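PDB 2YB1: amidohydrolase from Chromobacterium violaceum, which hydrolyses nucleoside 3',5'-bisphosphates to nucleoside 5'-phosphates and orthophosphate, using three manganese ions per subunit. Local coordinates for residues E64-I76 / V166-G178. Numbering follows the deposited sequence.
Sequences EVSVSWGRHTVHI and VSHQWASLEDAVG. With MN (manganese (II) ion), chain D; MN (manganese (II) ion), chain C.
Ser-68 OG accepts a nearly straight hydrogen bond from Trp-170 N (2.9 Å, 174° at the hydrogen); the chi1 of -60° sets OG beside its own backbone N, where it meets Trp-170 N. Two backbone bonds follow at Ala-171, from its N to Ser-66 O (3.1 Å) and from Ser-68 N to its O (3.0 Å). They form a single beta bridge centred on Val-67 and Ala-171. A water spans the next step, donating to Ser-68 O and accepting from Leu-173 N at the start of helix 173-182; Ser-172 is the N-cap, its OG accepting from Asp-175 N. Ser-66 CB lies 3.5 Å above the plane of the Trp-170 indole, toward its rim, and His-168 CD2 lies over the opposite face, also off-centre. Ala-176 CB fits tightly against Val-67 CG2 (3.5 Å) and close to Val-65 CG1 (3.6 Å), while the Leu-173 methyls divide between Ile-76 and Trp-69. The axes of strand residues 64-69 and helix residues 173-178 make 156°, close to antiparallel. Glu-64 bridges two manganese ions; His-75 ligates one and touches AMP, and Trp-170 touches Arg-99 and Arg-102, consistent with hairpin and loop lying where the nucleotide site meets the three-manganese centre of a PHP-family phosphatase.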
loop_
_atom_site.group_PDB
_atom_site.type_symbol
_atom_site.label_atom_id
_atom_site.label_comp_id
_atom_site.label_asym_id
_atom_site.label_seq_id
_atom_site.Cartn_x
_atom_site.Cartn_y
_atom_site.Cartn_z
ATOM N N GLU A 64 -2.170 -3.030 2.958
ATOM C CA GLU A 64 -1.290 -3.346 1.837
ATOM C C GLU A 64 -0.265 -4.409 2.249
ATOM O O GLU A 64 0.620 -4.150 3.076
ATOM C CB GLU A 64 -0.577 -2.092 1.312
ATOM C CG GLU A 64 0.274 -2.410 0.089
ATOM C CD GLU A 64 0.870 -1.195 -0.559
ATOM O OE1 GLU A 64 1.010 -0.161 0.114
ATOM O OE2 GLU A 64 1.176 -1.279 -1.766
ATOM N N VAL A 65 -0.369 -5.593 1.650
ATOM C CA VAL A 65 0.432 -6.749 2.073
ATOM C C VAL A 65 1.654 -6.981 1.196
ATOM O O VAL A 65 1.534 -7.065 -0.026
ATOM C CB VAL A 65 -0.404 -8.045 2.041
ATOM C CG1 VAL A 65 0.419 -9.230 2.639
ATOM C CG2 VAL A 65 -1.737 -7.836 2.773
ATOM N N SER A 66 2.819 -7.081 1.835
ATOM C CA SER A 66 4.091 -7.326 1.154
ATOM C C SER A 66 4.203 -8.795 0.769
ATOM O O SER A 66 4.000 -9.680 1.605
ATOM C CB SER A 66 5.269 -6.967 2.069
ATOM O OG SER A 66 5.168 -5.639 2.573
ATOM N N VAL A 67 4.543 -9.035 -0.495
ATOM C CA VAL A 67 4.593 -10.375 -1.071
ATOM C C VAL A 67 5.903 -10.571 -1.844
ATOM O O VAL A 67 6.351 -9.673 -2.560
ATOM C CB VAL A 67 3.373 -10.614 -2.023
ATOM C CG1 VAL A 67 3.576 -11.860 -2.918
ATOM C CG2 VAL A 67 2.086 -10.744 -1.220
ATOM N N SER A 68 6.533 -11.733 -1.678
ATOM C CA SER A 68 7.635 -12.103 -2.567
ATOM C C SER A 68 7.094 -13.143 -3.534
ATOM O O SER A 68 6.609 -14.204 -3.120
ATOM C CB SER A 68 8.838 -12.655 -1.796
ATOM O OG SER A 68 9.344 -11.704 -0.873
ATOM N N TRP A 69 7.131 -12.814 -4.815
ATOM C CA TRP A 69 6.663 -13.724 -5.851
ATOM C C TRP A 69 7.846 -13.946 -6.792
ATOM O O TRP A 69 8.235 -13.045 -7.548
ATOM C CB TRP A 69 5.475 -13.079 -6.580
ATOM C CG TRP A 69 4.852 -13.886 -7.703
ATOM C CD1 TRP A 69 4.058 -14.998 -7.585
ATOM C CD2 TRP A 69 4.937 -13.602 -9.101
ATOM N NE1 TRP A 69 3.661 -15.433 -8.828
ATOM C CE2 TRP A 69 4.183 -14.591 -9.776
ATOM C CE3 TRP A 69 5.583 -12.611 -9.851
ATOM C CZ2 TRP A 69 4.057 -14.616 -11.166
ATOM C CZ3 TRP A 69 5.451 -12.635 -11.246
ATOM C CH2 TRP A 69 4.696 -13.637 -11.882
ATOM N N GLY A 70 8.424 -15.141 -6.751
ATOM C CA GLY A 70 9.696 -15.351 -7.429
ATOM C C GLY A 70 10.735 -14.345 -6.945
ATOM O O GLY A 70 10.912 -14.155 -5.738
ATOM N N ARG A 71 11.422 -13.693 -7.880
ATOM C CA ARG A 71 12.442 -12.698 -7.533
ATOM C C ARG A 71 11.836 -11.311 -7.307
ATOM O O ARG A 71 12.556 -10.342 -7.056
ATOM C CB ARG A 71 13.500 -12.601 -8.640
ATOM C CG ARG A 71 13.088 -11.691 -9.799
ATOM C CD ARG A 71 14.265 -11.342 -10.713
ATOM N NE ARG A 71 14.163 -9.981 -11.242
ATOM C CZ ARG A 71 13.740 -9.678 -12.467
ATOM N NH1 ARG A 71 13.376 -10.643 -13.305
ATOM N NH2 ARG A 71 13.681 -8.411 -12.860
ATOM N N HIS A 72 10.514 -11.217 -7.411
ATOM C CA HIS A 72 9.834 -9.926 -7.370
ATOM C C HIS A 72 9.180 -9.680 -6.024
ATOM O O HIS A 72 8.610 -10.596 -5.431
ATOM C CB HIS A 72 8.755 -9.859 -8.454
ATOM C CG HIS A 72 9.266 -10.138 -9.832
ATOM N ND1 HIS A 72 9.734 -9.144 -10.668
ATOM C CD2 HIS A 72 9.389 -11.297 -10.519
ATOM C CE1 HIS A 72 10.126 -9.682 -11.808
ATOM N NE2 HIS A 72 9.923 -10.987 -11.745
ATOM N N THR A 73 9.264 -8.443 -5.547
ATOM C CA THR A 73 8.421 -7.997 -4.448
ATOM C C THR A 73 7.185 -7.340 -5.051
ATOM O O THR A 73 7.304 -6.397 -5.834
ATOM C CB THR A 73 9.138 -6.960 -3.562
ATOM O OG1 THR A 73 10.328 -7.539 -3.024
ATOM C CG2 THR A 73 8.232 -6.528 -2.423
ATOM N N VAL A 74 6.005 -7.857 -4.719
ATOM C CA VAL A 74 4.764 -7.226 -5.155
ATOM C C VAL A 74 3.931 -6.846 -3.929
ATOM O O VAL A 74 4.156 -7.359 -2.827
ATOM C CB VAL A 74 3.933 -8.116 -6.129
ATOM C CG1 VAL A 74 4.713 -8.387 -7.419
ATOM C CG2 VAL A 74 3.526 -9.403 -5.466
ATOM N N HIS A 75 2.995 -5.925 -4.120
ATOM C CA HIS A 75 2.124 -5.497 -3.029
ATOM C C HIS A 75 0.672 -5.802 -3.348
ATOM O O HIS A 75 0.175 -5.442 -4.421
ATOM C CB HIS A 75 2.321 -4.004 -2.745
ATOM C CG HIS A 75 3.620 -3.686 -2.075
ATOM N ND1 HIS A 75 4.102 -2.400 -1.953
ATOM C CD2 HIS A 75 4.532 -4.486 -1.473
ATOM C CE1 HIS A 75 5.256 -2.421 -1.309
ATOM N NE2 HIS A 75 5.535 -3.674 -0.997
ATOM N N ILE A 76 0.002 -6.486 -2.422
ATOM C CA ILE A 76 -1.405 -6.852 -2.599
ATOM C C ILE A 76 -2.246 -6.115 -1.564
ATOM O O ILE A 76 -2.097 -6.334 -0.361
ATOM C CB ILE A 76 -1.631 -8.392 -2.441
ATOM C CG1 ILE A 76 -0.742 -9.174 -3.416
ATOM C CG2 ILE A 76 -3.114 -8.745 -2.603
ATOM C CD1 ILE A 76 -1.004 -8.846 -4.893
ATOM N N VAL A 166 18.650 -4.997 1.683
ATOM C CA VAL A 166 18.811 -6.318 2.269
ATOM C C VAL A 166 17.650 -7.159 1.747
ATOM O O VAL A 166 16.496 -6.847 2.008
ATOM C CB VAL A 166 18.787 -6.253 3.821
ATOM C CG1 VAL A 166 18.837 -7.663 4.433
ATOM C CG2 VAL A 166 19.943 -5.379 4.346
ATOM N N SER A 167 17.949 -8.187 0.961
ATOM C CA SER A 167 16.885 -9.020 0.412
ATOM C C SER A 167 16.115 -9.649 1.557
ATOM O O SER A 167 16.682 -9.944 2.613
ATOM C CB SER A 167 17.454 -10.108 -0.505
ATOM O OG SER A 167 18.210 -9.520 -1.548
ATOM N N HIS A 168 14.814 -9.824 1.363
ATOM C CA HIS A 168 13.978 -10.354 2.427
ATOM C C HIS A 168 12.789 -11.071 1.822
ATOM O O HIS A 168 12.234 -10.610 0.826
ATOM C CB HIS A 168 13.481 -9.211 3.310
ATOM C CG HIS A 168 12.843 -9.671 4.578
ATOM N ND1 HIS A 168 13.567 -10.209 5.618
ATOM C CD2 HIS A 168 11.548 -9.687 4.972
ATOM C CE1 HIS A 168 12.748 -10.529 6.604
ATOM N NE2 HIS A 168 11.516 -10.224 6.237
ATOM N N GLN A 169 12.383 -12.179 2.427
ATOM C CA GLN A 169 11.207 -12.892 1.930
ATOM C C GLN A 169 9.943 -12.488 2.689
ATOM O O GLN A 169 9.852 -12.642 3.906
ATOM C CB GLN A 169 11.405 -14.411 1.957
ATOM C CG GLN A 169 10.178 -15.166 1.450
ATOM C CD GLN A 169 10.451 -16.620 1.105
ATOM O OE1 GLN A 169 10.090 -17.528 1.860
ATOM N NE2 GLN A 169 11.070 -16.849 -0.051
ATOM N N TRP A 170 8.982 -11.939 1.956
ATOM C CA TRP A 170 7.695 -11.525 2.512
ATOM C C TRP A 170 6.670 -12.653 2.370
ATOM O O TRP A 170 7.048 -13.820 2.228
ATOM C CB TRP A 170 7.213 -10.219 1.871
ATOM C CG TRP A 170 8.256 -9.142 1.858
ATOM C CD1 TRP A 170 9.013 -8.748 0.792
ATOM C CD2 TRP A 170 8.671 -8.330 2.966
ATOM N NE1 TRP A 170 9.865 -7.730 1.163
ATOM C CE2 TRP A 170 9.675 -7.455 2.491
ATOM C CE3 TRP A 170 8.277 -8.241 4.307
ATOM C CZ2 TRP A 170 10.293 -6.499 3.311
ATOM C CZ3 TRP A 170 8.903 -7.295 5.127
ATOM C CH2 TRP A 170 9.897 -6.440 4.620
ATOM N N ALA A 171 5.384 -12.329 2.471
ATOM C CA ALA A 171 4.344 -13.355 2.368
ATOM C C ALA A 171 4.346 -14.018 0.997
ATOM O O ALA A 171 4.845 -13.457 0.026
ATOM C CB ALA A 171 2.974 -12.753 2.644
ATOM N N SER A 172 3.812 -15.230 0.919
ATOM C CA SER A 172 3.531 -15.814 -0.376
ATOM C C SER A 172 2.298 -15.119 -0.966
ATOM O O SER A 172 1.479 -14.534 -0.233
ATOM C CB SER A 172 3.289 -17.317 -0.248
ATOM O OG SER A 172 2.005 -17.572 0.298
ATOM N N LEU A 173 2.162 -15.183 -2.284
ATOM C CA LEU A 173 0.987 -14.643 -2.948
ATOM C C LEU A 173 -0.275 -15.348 -2.437
ATOM O O LEU A 173 -1.280 -14.704 -2.137
ATOM C CB LEU A 173 1.116 -14.809 -4.469
ATOM C CG LEU A 173 0.011 -14.220 -5.343
ATOM C CD1 LEU A 173 -0.046 -12.715 -5.134
ATOM C CD2 LEU A 173 0.236 -14.542 -6.828
ATOM N N GLU A 174 -0.215 -16.675 -2.335
ATOM C CA GLU A 174 -1.356 -17.461 -1.885
ATOM C C GLU A 174 -1.791 -17.074 -0.469
ATOM O O GLU A 174 -2.986 -16.942 -0.186
ATOM C CB GLU A 174 -1.050 -18.967 -1.985
ATOM C CG GLU A 174 -0.968 -19.453 -3.434
ATOM C CD GLU A 174 -0.294 -20.811 -3.587
ATOM O OE1 GLU A 174 0.742 -21.045 -2.917
ATOM O OE2 GLU A 174 -0.801 -21.633 -4.390
ATOM N N ASP A 175 -0.821 -16.882 0.418
ATOM C CA ASP A 175 -1.137 -16.461 1.783
ATOM C C ASP A 175 -1.760 -15.070 1.836
ATOM O O ASP A 175 -2.774 -14.877 2.505
ATOM C CB ASP A 175 0.090 -16.528 2.683
ATOM C CG ASP A 175 0.348 -17.929 3.212
ATOM O OD1 ASP A 175 -0.557 -18.784 3.104
ATOM O OD2 ASP A 175 1.445 -18.164 3.747
ATOM N N ALA A 176 -1.165 -14.103 1.136
ATOM C CA ALA A 176 -1.674 -12.730 1.193
ATOM C C ALA A 176 -3.123 -12.630 0.714
ATOM O O ALA A 176 -3.970 -12.049 1.403
ATOM C CB ALA A 176 -0.784 -11.778 0.410
ATOM N N VAL A 177 -3.402 -13.198 -0.459
ATOM C CA VAL A 177 -4.756 -13.191 -1.013
ATOM C C VAL A 177 -5.751 -13.947 -0.120
ATOM O O VAL A 177 -6.843 -13.452 0.146
ATOM C CB VAL A 177 -4.798 -13.775 -2.448
ATOM C CG1 VAL A 177 -6.232 -13.885 -2.933
ATOM C CG2 VAL A 177 -3.968 -12.906 -3.394
ATOM N N GLY A 178 -5.364 -15.133 0.347
ATOM C CA GLY A 178 -6.225 -15.936 1.201
ATOM C C GLY A 178 -6.540 -15.305 2.548
ATOM O O GLY A 178 -7.651 -15.456 3.071
HETATM MN MN MN D . 2.980 -0.614 -2.648
HETATM MN MN MN C . 1.163 1.913 -0.779
HETATM O O HOH W 1 4.418 -15.740 -3.753
#